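Local atomic coordinates of EscN (Escherichia coli O127:H6, PDB entry 2OBL), a protein that belongs to the type III secretion branch of the ATP synthase alpha/beta family and carries a nucleotide-binding domain of the P-loop NTPase clan. Residues A[64-69]-A[262-267]; A[71-76]-A[239-244]; A[161-166]-A[216-221]. The protein carries 1 engineered substitution. All coordinates share one frame; numbering follows the deposited sequence.

Interaction 1 of 3, residues A[64-69]-A[262-267]; sequences GLLTCG and GLSASR
Leu66 and Ser266 carry this contact from opposite segments, the first through its two methyl branches and the second through its hydroxyl. The branches of Leu66 meet successive residues of segment 262-267: CD1 approaches Ser264 CB at 3.7 Å, while CD2 lies 3.8 Å from Ala265 CA, over the backbone. One residue on, Ser266 has OG anti to its backbone N (chi1 171°), a setting in which the hydroxyl donates to the carbonyl O of Thr67, with OG and O 2.7 Å apart. That donor stands above the carbonyl plane, 39° out of it, while Ser266 CB passes 3.5 Å from Leu66 O. The same OG also takes weak bonds from the backbone N of Val268 and Met269. The other two hydroxyls are bound elsewhere: Thr67 OG1 pairs with Asp63 O, and Ser264 OG with Asp260 O and Val245 N. Leu66 is the first residue to leave helical geometry after helix 60-65, and its side chain also touches Ile244 of the neighbouring strand. The arrangement thus joins a helix exit to the short strand 265-266, which pairs antiparallel with strand 242-245 in the mixed sheet of the nucleotide-binding domain, with Ser266 OG weakly capping the turn toward helix 269-272.

Interaction 2 of 3, residues A[71-76]-A[239-244]; sequences GQRIGI and ILDGHI
Arg73 grips the carboxylate of Asp241 side-on with two nitrogens in a salt bridge. Its chain bends twice, at chi2 (83°) and chi3 (47°), and the guanidinium presents its NE edge: NE to Asp241 OD2 is 2.7 Å, and NH2 to Asp241 OD1 is a longer 3.3 Å. Both acceptors lie in or very near the guanidinium plane, yet the two flat groups are turned 32° against each other, so NE reaches OD2 from above the carboxylate plane. The backbone N of Arg73 meets OD2 from that same face at 2.9 Å, giving this oxygen two nearly straight N-H bonds. A water accepts weakly from NH2 and donates to Ile239 O, while NH1 turns to Leu204 O at the end of helix 194-204. Beyond this polar end the chains run as parallel strands 73-78 and 242-245 of the P-loop NTPase core sheet, the first of them leading into a segment that fits the Walker A pattern. Gly75 sits between two ladder bonds, its N donating to Gly242 O and its O accepting from Ile244 N. Over Gly75, on the face that His243 also points to, lies Leu240, whose CD1 comes to 3.5 Å from Gly75 CA. Ile76 and Ile244 occupy the other face, side by side and pointing the same way, Ile76 CG1 being 4.1 Å from Ile244 CB. Gln72, extended beyond CG, slides past Asp241 in the opposite direction, CG making a tight 3.3 Å approach to Asp241 CB; its NE2 bonds weakly to Asp241 O, and its OE1 accepts from Gly69 N.

Interaction 3 of 3, residues A[161-166]-A[216-221]; sequences NVLLMM and TAIYTV
A parallel ladder at the centre of the P-loop NTPase core sheet pairs Leu163 to Met166 with Thr216 to Tyr219, on strands 161-167 and 214-222. The first strand's hydrophobic run ending in Asp167 is consistent with a Walker B strand. The axes of 161-166 and 216-221 come within 4.6 Å and run 11° from parallel. Five backbone bonds cross in alternation, from Thr216 N to Val162 O at 3.0 Å through to Thr220 N to Met166 O at 2.9 Å. At the start, a water donates to Val162 O and also bonds Thr216 OG1, which is shared with Gly71 N; at the far end Thr220 OG1 pairs with Asp167 OD1. On one face the CD1 methyl of Ile218 meets both Leu163 CD1, at 4.0 Å, and Met165 CE, at 4.1 Å, with helix 84-94 packed on Met165 and Ile218. On the other, toward helix 138-156, Leu164 CB lies 4.1 Å from Ala217 CB. Here Met166 makes a Met-aromatic contact with Tyr219. Its chain is extended to SD and bent at chi3 (-47°), and the sulfur sits at the ring's edge, 88° off the normal; CE, also near the ring plane, comes to 3.8 Å from Tyr219 CE1.

How the interactions relate
The three contacts lie in one nucleotide-binding domain, and each reaches its mixed sheet. Strand 161-167 neighbours 214-222, which pairs with 73-78, then 242-245, and finally the antiparallel 265-266. Centres of interactions 1 and 2 are about 9 Å apart, as are those of interactions 2 and 3, while interactions 1 and 3 stand about 15 Å apart. Along the chain they nest: interaction 3 inside the loop closed by interaction 2, and that inside the loop of interaction 1. Probable backbone hydrogen bonds link successive contacts, Ala265 N to His243 O and Tyr219 N to Ile74 O. Five sequence-distant strands are therefore knit together, the helix exit at 64-69 packs against 265-266, and strand 73-78 leads into the putative P-loop.

Interaction 1 of 3, residues A[64-69]-A[262-267]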
ATOM      1  N   GLY A  64      -5.288  11.577   7.275  1.00 20.30           N
ATOM      2  CA  GLY A  64      -5.137  12.932   7.801  1.00 21.03           C
ATOM      3  C   GLY A  64      -4.009  13.733   7.170  1.00 19.63           C
ATOM      4  O   GLY A  64      -4.208  14.886   6.778  1.00 19.63           O
ATOM      5  N   LEU A  65      -2.829  13.124   7.065  1.00 19.39           N
ATOM      6  CA  LEU A  65      -1.610  13.871   6.717  1.00 19.48           C
ATOM      7  C   LEU A  65      -1.028  13.559   5.353  1.00 20.07           C
ATOM      8  O   LEU A  65      -0.148  14.286   4.881  1.00 19.67           O
ATOM      9  CB  LEU A  65      -0.517  13.611   7.758  1.00 20.09           C
ATOM     10  CG  LEU A  65      -0.891  13.840   9.221  1.00 20.25           C
ATOM     11  CD1 LEU A  65       0.293  13.461  10.103  1.00 20.47           C
ATOM     12  CD2 LEU A  65      -1.288  15.304   9.435  1.00 20.07           C
ATOM     13  N   LEU A  66      -1.462  12.456   4.741  1.00 19.92           N
ATOM     14  CA  LEU A  66      -0.840  11.979   3.504  1.00 21.12           C
ATOM     15  C   LEU A  66      -1.922  11.404   2.603  1.00 20.90           C
ATOM     16  O   LEU A  66      -1.766  10.315   2.049  1.00 20.78           O
ATOM     17  CB  LEU A  66       0.174  10.880   3.827  1.00 21.93           C
ATOM     18  CG  LEU A  66       1.305  11.215   4.802  1.00 21.55           C
ATOM     19  CD1 LEU A  66       1.879   9.950   5.501  1.00 22.69           C
ATOM     20  CD2 LEU A  66       2.383  11.970   4.048  1.00 21.54           C
ATOM     21  N   THR A  67      -3.019  12.137   2.481  1.00 20.93           N
ATOM     22  CA  THR A  67      -4.255  11.591   1.928  1.00 20.72           C
ATOM     23  C   THR A  67      -4.110  10.988   0.541  1.00 20.54           C
ATOM     24  O   THR A  67      -3.552  11.609  -0.373  1.00 19.78           O
ATOM     25  CB  THR A  67      -5.357  12.654   1.892  1.00 21.12           C
ATOM     26  OG1 THR A  67      -5.297  13.434   3.098  1.00 20.17           O
ATOM     27  CG2 THR A  67      -6.710  11.996   1.750  1.00 20.97           C
ATOM     28  N   CYS A  68      -4.619   9.768   0.405  1.00 20.70           N
ATOM     29  CA  CYS A  68      -4.563   9.030  -0.854  1.00 21.89           C
ATOM     30  C   CYS A  68      -5.711   9.461  -1.748  1.00 20.13           C
ATOM     31  O   CYS A  68      -6.702   9.996  -1.267  1.00 20.54           O
ATOM     32  CB  CYS A  68      -4.694   7.531  -0.614  1.00 22.65           C
ATOM     33  SG  CYS A  68      -3.371   6.796   0.329  1.00 27.34           S
ATOM     34  N   GLY A  69      -5.581   9.188  -3.045  1.00 18.01           N
ATOM     35  CA  GLY A  69      -6.621   9.515  -4.005  1.00 15.88           C
ATOM     36  C   GLY A  69      -7.089   8.314  -4.804  1.00 14.81           C
ATOM     37  O   GLY A  69      -6.342   7.357  -4.996  1.00 13.92           O
ATOM     38  N   GLY A 262       7.823  12.452   7.769  1.00 14.24           N
ATOM     39  CA  GLY A 262       8.723  13.326   7.013  1.00 14.47           C
ATOM     40  C   GLY A 262       9.327  12.646   5.794  1.00 15.02           C
ATOM     41  O   GLY A 262       9.774  13.317   4.852  1.00 15.53           O
ATOM     42  N   LEU A 263       9.336  11.313   5.804  1.00 13.11           N
ATOM     43  CA  LEU A 263       9.878  10.528   4.676  1.00 14.25           C
ATOM     44  C   LEU A 263       8.777  10.050   3.745  1.00 14.05           C
ATOM     45  O   LEU A 263       9.039   9.405   2.725  1.00 16.23           O
ATOM     46  CB  LEU A 263      10.615   9.302   5.199  1.00 14.51           C
ATOM     47  CG  LEU A 263      11.910   9.592   5.935  1.00 13.79           C
ATOM     48  CD1 LEU A 263      12.459   8.302   6.523  1.00 14.97           C
ATOM     49  CD2 LEU A 263      12.892  10.228   4.955  1.00 14.52           C
ATOM     50  N   SER A 264       7.539  10.359   4.101  1.00 13.52           N
ATOM     51  CA  SER A 264       6.396   9.872   3.343  1.00 13.66           C
ATOM     52  C   SER A 264       5.834  11.037   2.568  1.00 13.52           C
ATOM     53  O   SER A 264       6.137  12.193   2.891  1.00 14.24           O
ATOM     54  CB  SER A 264       5.333   9.267   4.266  1.00 13.44           C
ATOM     55  OG  SER A 264       5.843   8.145   4.982  1.00 13.37           O
ATOM     56  N   ALA A 265       5.030  10.755   1.551  1.00 12.65           N
ATOM     57  CA  ALA A 265       4.396  11.829   0.796  1.00 13.89           C
ATOM     58  C   ALA A 265       3.194  11.336   0.016  1.00 14.18           C
ATOM     59  O   ALA A 265       3.084  10.163  -0.300  1.00 15.55           O
ATOM     60  CB  ALA A 265       5.410  12.498  -0.157  1.00 14.94           C
ATOM     61  N   SER A 266       2.272  12.245  -0.264  1.00 14.15           N
ATOM     62  CA  SER A 266       1.227  11.966  -1.226  1.00 14.75           C
ATOM     63  C   SER A 266       1.250  13.068  -2.259  1.00 15.40           C
ATOM     64  O   SER A 266       0.975  14.230  -1.922  1.00 14.21           O
ATOM     65  CB  SER A 266      -0.146  11.969  -0.557  1.00 15.55           C
ATOM     66  OG  SER A 266      -1.133  11.891  -1.564  1.00 14.54           O
ATOM     67  N   ARG A 267       1.556  12.716  -3.507  1.00 15.32           N
ATOM     68  CA  ARG A 267       1.616  13.714  -4.577  1.00 15.66           C
ATOM     69  C   ARG A 267       0.228  14.224  -4.966  1.00 15.70           C
ATOM     70  O   ARG A 267       0.114  15.218  -5.688  1.00 16.07           O
ATOM     71  CB  ARG A 267       2.316  13.173  -5.829  1.00 15.74           C
ATOM     72  CG  ARG A 267       3.765  12.773  -5.628  1.00 15.98           C
ATOM     73  CD  ARG A 267       4.411  12.398  -6.960  1.00 16.20           C
ATOM     74  NE  ARG A 267       4.620  13.570  -7.820  1.00 18.58           N
ATOM     75  CZ  ARG A 267       5.768  14.240  -7.888  1.00 17.95           C
ATOM     76  NH1 ARG A 267       6.801  13.849  -7.158  1.00 17.13           N
ATOM     77  NH2 ARG A 267       5.888  15.287  -8.698  1.00 19.40           N
TER

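Interaction 2 of 3, residues A[71-76]-A[239-244]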
ATOM      1  N   GLY A  71      -7.504   5.985  -7.615  1.00 12.47           N
ATOM      2  CA  GLY A  71      -6.708   5.693  -8.808  1.00 12.03           C
ATOM      3  C   GLY A  71      -5.210   5.940  -8.641  1.00 11.74           C
ATOM      4  O   GLY A  71      -4.444   5.804  -9.582  1.00 11.97           O
ATOM      5  N   GLN A  72      -4.798   6.317  -7.434  1.00 11.91           N
ATOM      6  CA  GLN A  72      -3.392   6.526  -7.121  1.00 12.87           C
ATOM      7  C   GLN A  72      -2.633   5.207  -7.126  1.00 12.97           C
ATOM      8  O   GLN A  72      -3.213   4.155  -6.828  1.00 12.62           O
ATOM      9  CB  GLN A  72      -3.278   7.146  -5.731  1.00 13.72           C
ATOM     10  CG  GLN A  72      -1.984   7.851  -5.449  1.00 15.57           C
ATOM     11  CD  GLN A  72      -1.932   8.413  -4.049  1.00 15.53           C
ATOM     12  OE1 GLN A  72      -2.829   8.163  -3.243  1.00 14.66           O
ATOM     13  NE2 GLN A  72      -0.861   9.138  -3.732  1.00 16.67           N
ATOM     14  N   ARG A  73      -1.347   5.282  -7.485  1.00 12.57           N
ATOM     15  CA  ARG A  73      -0.381   4.209  -7.228  1.00 12.17           C
ATOM     16  C   ARG A  73       0.464   4.599  -6.022  1.00 12.29           C
ATOM     17  O   ARG A  73       1.126   5.642  -6.032  1.00 11.95           O
ATOM     18  CB  ARG A  73       0.525   3.964  -8.437  1.00 13.28           C
ATOM     19  CG  ARG A  73      -0.173   3.289  -9.632  1.00 15.64           C
ATOM     20  CD  ARG A  73      -0.915   4.297 -10.471  1.00 18.27           C
ATOM     21  NE  ARG A  73      -0.057   5.454 -10.736  1.00 20.23           N
ATOM     22  CZ  ARG A  73       0.808   5.538 -11.743  1.00 21.35           C
ATOM     23  NH1 ARG A  73       0.908   4.550 -12.630  1.00 21.76           N
ATOM     24  NH2 ARG A  73       1.556   6.626 -11.879  1.00 22.42           N
ATOM     25  N   ILE A  74       0.415   3.777  -4.977  1.00 11.54           N
ATOM     26  CA  ILE A  74       1.021   4.113  -3.686  1.00 12.02           C
ATOM     27  C   ILE A  74       2.004   3.032  -3.300  1.00 11.99           C
ATOM     28  O   ILE A  74       1.698   1.854  -3.439  1.00 12.10           O
ATOM     29  CB  ILE A  74      -0.080   4.145  -2.592  1.00 13.06           C
ATOM     30  CG1 ILE A  74      -1.199   5.123  -2.975  1.00 14.18           C
ATOM     31  CG2 ILE A  74       0.516   4.433  -1.209  1.00 14.47           C
ATOM     32  CD1 ILE A  74      -2.578   4.682  -2.491  1.00 14.85           C
ATOM     33  N   GLY A  75       3.184   3.412  -2.824  1.00 11.60           N
ATOM     34  CA  GLY A  75       4.136   2.414  -2.342  1.00 12.41           C
ATOM     35  C   GLY A  75       4.205   2.436  -0.823  1.00 12.03           C
ATOM     36  O   GLY A  75       4.125   3.502  -0.211  1.00 13.42           O
ATOM     37  N   ILE A  76       4.352   1.269  -0.206  1.00 10.96           N
ATOM     38  CA  ILE A  76       4.663   1.213   1.219  1.00 11.34           C
ATOM     39  C   ILE A  76       6.026   0.529   1.328  1.00 10.45           C
ATOM     40  O   ILE A  76       6.183  -0.607   0.884  1.00 10.20           O
ATOM     41  CB  ILE A  76       3.618   0.404   2.019  1.00 11.44           C
ATOM     42  CG1 ILE A  76       2.244   1.093   1.952  1.00 11.67           C
ATOM     43  CG2 ILE A  76       4.103   0.214   3.480  1.00 12.82           C
ATOM     44  CD1 ILE A  76       1.112   0.318   2.660  1.00 12.10           C
ATOM     45  N   ILE A 239       8.130   6.192 -10.118  1.00 12.64           N
ATOM     46  CA  ILE A 239       6.851   6.038 -10.810  1.00 13.79           C
ATOM     47  C   ILE A 239       5.659   6.374  -9.932  1.00 13.88           C
ATOM     48  O   ILE A 239       4.636   6.832 -10.439  1.00 14.58           O
ATOM     49  CB  ILE A 239       6.629   4.589 -11.272  1.00 15.12           C
ATOM     50  CG1 ILE A 239       7.701   4.134 -12.269  1.00 17.29           C
ATOM     51  CG2 ILE A 239       5.242   4.444 -11.899  1.00 17.30           C
ATOM     52  CD1 ILE A 239       7.715   2.621 -12.458  1.00 17.59           C
ATOM     53  N   LEU A 240       5.774   6.096  -8.635  1.00 11.82           N
ATOM     54  CA  LEU A 240       4.635   6.193  -7.701  1.00 13.15           C
ATOM     55  C   LEU A 240       4.046   7.595  -7.567  1.00 12.24           C
ATOM     56  O   LEU A 240       4.739   8.591  -7.793  1.00 13.86           O
ATOM     57  CB  LEU A 240       5.050   5.697  -6.318  1.00 14.01           C
ATOM     58  CG  LEU A 240       5.391   4.210  -6.178  1.00 13.90           C
ATOM     59  CD1 LEU A 240       6.093   3.993  -4.828  1.00 14.18           C
ATOM     60  CD2 LEU A 240       4.152   3.351  -6.298  1.00 14.25           C
ATOM     61  N   ASP A 241       2.778   7.649  -7.168  1.00 10.94           N
ATOM     62  CA  ASP A 241       2.067   8.891  -6.877  1.00 12.98           C
ATOM     63  C   ASP A 241       2.080   9.205  -5.380  1.00 13.06           C
ATOM     64  O   ASP A 241       1.613  10.259  -4.964  1.00 13.24           O
ATOM     65  CB  ASP A 241       0.607   8.781  -7.299  1.00 14.19           C
ATOM     66  CG  ASP A 241       0.434   8.408  -8.764  1.00 15.49           C
ATOM     67  OD1 ASP A 241       1.164   8.975  -9.605  1.00 17.45           O
ATOM     68  OD2 ASP A 241      -0.436   7.558  -9.069  1.00 14.39           O
ATOM     69  N   GLY A 242       2.588   8.280  -4.575  1.00 12.03           N
ATOM     70  CA  GLY A 242       2.666   8.511  -3.140  1.00 12.44           C
ATOM     71  C   GLY A 242       3.478   7.398  -2.526  1.00 12.16           C
ATOM     72  O   GLY A 242       3.569   6.314  -3.094  1.00 11.61           O
ATOM     73  N   HIS A 243       4.068   7.657  -1.372  1.00 11.82           N
ATOM     74  CA  HIS A 243       4.841   6.630  -0.717  1.00 12.00           C
ATOM     75  C   HIS A 243       4.749   6.792   0.797  1.00 12.84           C
ATOM     76  O   HIS A 243       4.802   7.913   1.339  1.00 11.43           O
ATOM     77  CB  HIS A 243       6.304   6.642  -1.209  1.00 12.90           C
ATOM     78  CG  HIS A 243       7.003   7.939  -0.977  1.00 14.19           C
ATOM     79  ND1 HIS A 243       6.823   9.039  -1.789  1.00 14.97           N
ATOM     80  CD2 HIS A 243       7.871   8.322  -0.013  1.00 14.56           C
ATOM     81  CE1 HIS A 243       7.541  10.045  -1.329  1.00 13.83           C
ATOM     82  NE2 HIS A 243       8.190   9.637  -0.255  1.00 13.93           N
ATOM     83  N   ILE A 244       4.604   5.655   1.463  1.00 11.81           N
ATOM     84  CA  ILE A 244       4.492   5.597   2.902  1.00 12.07           C
ATOM     85  C   ILE A 244       5.704   4.819   3.388  1.00 12.07           C
ATOM     86  O   ILE A 244       5.933   3.689   2.956  1.00 12.34           O
ATOM     87  CB  ILE A 244       3.231   4.824   3.305  1.00 12.72           C
ATOM     88  CG1 ILE A 244       1.979   5.520   2.767  1.00 14.15           C
ATOM     89  CG2 ILE A 244       3.151   4.641   4.818  1.00 12.76           C
ATOM     90  CD1 ILE A 244       1.840   6.958   3.231  1.00 15.67           C
TER
HETATM   91  O   HOH W   1       4.346   7.827 -12.957  1.00 33.28           O

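Interaction 3 of 3, residues A[161-166]-A[216-221]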
ATOM      1  N   ASN A 161     -15.115   0.216  -7.283  1.00 17.18           N
ATOM      2  CA  ASN A 161     -13.888   0.864  -6.876  1.00 17.64           C
ATOM      3  C   ASN A 161     -13.013  -0.179  -6.223  1.00 16.58           C
ATOM      4  O   ASN A 161     -13.309  -0.654  -5.120  1.00 16.28           O
ATOM      5  CB  ASN A 161     -14.146   2.047  -5.954  1.00 20.25           C
ATOM      6  CG  ASN A 161     -14.500   3.308  -6.724  1.00 22.40           C
ATOM      7  OD1 ASN A 161     -14.196   3.434  -7.920  1.00 23.18           O
ATOM      8  ND2 ASN A 161     -15.144   4.253  -6.046  1.00 24.28           N
ATOM      9  N   VAL A 162     -11.953  -0.549  -6.935  1.00 14.91           N
ATOM     10  CA  VAL A 162     -11.108  -1.672  -6.552  1.00 13.70           C
ATOM     11  C   VAL A 162      -9.833  -1.203  -5.841  1.00 12.40           C
ATOM     12  O   VAL A 162      -9.225  -0.215  -6.231  1.00 13.69           O
ATOM     13  CB  VAL A 162     -10.718  -2.497  -7.788  1.00 13.71           C
ATOM     14  CG1 VAL A 162      -9.845  -3.692  -7.398  1.00 14.87           C
ATOM     15  CG2 VAL A 162     -11.976  -2.959  -8.551  1.00 13.41           C
ATOM     16  N   LEU A 163      -9.457  -1.905  -4.785  1.00 12.45           N
ATOM     17  CA  LEU A 163      -8.128  -1.734  -4.191  1.00 13.26           C
ATOM     18  C   LEU A 163      -7.278  -2.933  -4.571  1.00 13.28           C
ATOM     19  O   LEU A 163      -7.589  -4.066  -4.196  1.00 13.73           O
ATOM     20  CB  LEU A 163      -8.211  -1.614  -2.666  1.00 13.43           C
ATOM     21  CG  LEU A 163      -6.869  -1.643  -1.926  1.00 14.52           C
ATOM     22  CD1 LEU A 163      -5.961  -0.519  -2.403  1.00 14.32           C
ATOM     23  CD2 LEU A 163      -7.036  -1.598  -0.397  1.00 15.00           C
ATOM     24  N   LEU A 164      -6.223  -2.685  -5.342  1.00 13.01           N
ATOM     25  CA  LEU A 164      -5.245  -3.723  -5.664  1.00 12.82           C
ATOM     26  C   LEU A 164      -4.095  -3.586  -4.672  1.00 13.38           C
ATOM     27  O   LEU A 164      -3.492  -2.519  -4.555  1.00 12.60           O
ATOM     28  CB  LEU A 164      -4.716  -3.528  -7.083  1.00 13.69           C
ATOM     29  CG  LEU A 164      -3.541  -4.417  -7.518  1.00 13.46           C
ATOM     30  CD1 LEU A 164      -3.950  -5.909  -7.511  1.00 14.77           C
ATOM     31  CD2 LEU A 164      -3.085  -3.986  -8.911  1.00 13.75           C
ATOM     32  N   MET A 165      -3.797  -4.656  -3.946  1.00 13.82           N
ATOM     33  CA  MET A 165      -2.750  -4.576  -2.942  1.00 14.98           C
ATOM     34  C   MET A 165      -1.743  -5.693  -3.177  1.00 14.89           C
ATOM     35  O   MET A 165      -2.073  -6.876  -3.059  1.00 14.91           O
ATOM     36  CB  MET A 165      -3.338  -4.646  -1.521  1.00 15.37           C
ATOM     37  CG  MET A 165      -2.267  -4.696  -0.429  1.00 17.31           C
ATOM     38  SD  MET A 165      -2.878  -4.774   1.288  1.00 19.21           S
ATOM     39  CE  MET A 165      -3.570  -3.148   1.522  1.00 19.49           C
ATOM     40  N   MET A 166      -0.524  -5.313  -3.528  1.00 14.22           N
ATOM     41  CA  MET A 166       0.480  -6.282  -3.924  1.00 16.07           C
ATOM     42  C   MET A 166       1.604  -6.309  -2.901  1.00 15.16           C
ATOM     43  O   MET A 166       2.351  -5.345  -2.768  1.00 13.45           O
ATOM     44  CB  MET A 166       1.034  -5.944  -5.303  1.00 17.24           C
ATOM     45  CG  MET A 166       2.121  -6.930  -5.719  1.00 18.89           C
ATOM     46  SD  MET A 166       2.825  -6.603  -7.338  1.00 23.33           S
ATOM     47  CE  MET A 166       1.345  -6.343  -8.278  1.00 21.56           C
ATOM     48  N   THR A 216      -7.197   1.596  -7.395  1.00  9.96           N
ATOM     49  CA  THR A 216      -6.202   2.273  -6.590  1.00 10.65           C
ATOM     50  C   THR A 216      -5.304   1.159  -6.133  1.00 10.78           C
ATOM     51  O   THR A 216      -5.793   0.100  -5.696  1.00 11.19           O
ATOM     52  CB  THR A 216      -6.852   2.954  -5.372  1.00 11.06           C
ATOM     53  OG1 THR A 216      -7.892   3.824  -5.825  1.00 11.21           O
ATOM     54  CG2 THR A 216      -5.817   3.754  -4.578  1.00 10.73           C
ATOM     55  N   ALA A 217      -3.995   1.358  -6.247  1.00  9.85           N
ATOM     56  CA  ALA A 217      -3.094   0.249  -6.026  1.00 10.06           C
ATOM     57  C   ALA A 217      -2.057   0.590  -4.973  1.00 10.67           C
ATOM     58  O   ALA A 217      -1.542   1.700  -4.950  1.00 12.34           O
ATOM     59  CB  ALA A 217      -2.430  -0.156  -7.330  1.00  8.02           C
ATOM     60  N   ILE A 218      -1.781  -0.375  -4.104  1.00 10.75           N
ATOM     61  CA  ILE A 218      -0.725  -0.245  -3.114  1.00 10.57           C
ATOM     62  C   ILE A 218       0.277  -1.347  -3.368  1.00 11.45           C
ATOM     63  O   ILE A 218      -0.091  -2.525  -3.387  1.00 11.51           O
ATOM     64  CB  ILE A 218      -1.302  -0.407  -1.711  1.00 11.00           C
ATOM     65  CG1 ILE A 218      -2.172   0.798  -1.351  1.00 11.50           C
ATOM     66  CG2 ILE A 218      -0.204  -0.598  -0.681  1.00 10.56           C
ATOM     67  CD1 ILE A 218      -2.960   0.582  -0.034  1.00 11.53           C
ATOM     68  N   TYR A 219       1.538  -0.957  -3.552  1.00 10.79           N
ATOM     69  CA  TYR A 219       2.639  -1.893  -3.817  1.00 11.22           C
ATOM     70  C   TYR A 219       3.631  -1.838  -2.669  1.00 10.88           C
ATOM     71  O   TYR A 219       4.114  -0.751  -2.324  1.00 11.73           O
ATOM     72  CB  TYR A 219       3.355  -1.498  -5.119  1.00 12.57           C
ATOM     73  CG  TYR A 219       2.441  -1.423  -6.311  1.00 13.33           C
ATOM     74  CD1 TYR A 219       2.165  -2.563  -7.065  1.00 13.33           C
ATOM     75  CD2 TYR A 219       1.832  -0.215  -6.677  1.00 13.59           C
ATOM     76  CE1 TYR A 219       1.315  -2.512  -8.159  1.00 12.75           C
ATOM     77  CE2 TYR A 219       0.968  -0.149  -7.768  1.00 13.38           C
ATOM     78  CZ  TYR A 219       0.723  -1.302  -8.508  1.00 13.00           C
ATOM     79  OH  TYR A 219      -0.120  -1.239  -9.575  1.00 12.87           O
ATOM     80  N   THR A 220       3.948  -2.974  -2.067  1.00 10.48           N
ATOM     81  CA  THR A 220       4.967  -2.927  -0.997  1.00  9.29           C
ATOM     82  C   THR A 220       6.363  -3.197  -1.532  1.00 10.65           C
ATOM     83  O   THR A 220       6.558  -3.980  -2.462  1.00 11.51           O
ATOM     84  CB  THR A 220       4.681  -3.868   0.175  1.00 10.93           C
ATOM     85  OG1 THR A 220       4.834  -5.222  -0.248  1.00 10.49           O
ATOM     86  CG2 THR A 220       3.262  -3.644   0.718  1.00 11.15           C
ATOM     87  N   VAL A 221       7.327  -2.528  -0.914  1.00  9.74           N
ATOM     88  CA  VAL A 221       8.735  -2.659  -1.214  1.00 10.32           C
ATOM     89  C   VAL A 221       9.408  -3.085   0.097  1.00 11.83           C
ATOM     90  O   VAL A 221       9.288  -2.406   1.129  1.00 11.59           O
ATOM     91  CB  VAL A 221       9.332  -1.329  -1.703  1.00 10.14           C
ATOM     92  CG1 VAL A 221      10.865  -1.471  -1.900  1.00 11.21           C
ATOM     93  CG2 VAL A 221       8.629  -0.866  -3.001  1.00 11.39           C
TER
HETATM   94  O   HOH W   2     -10.209   2.462  -6.073  1.00 23.50           O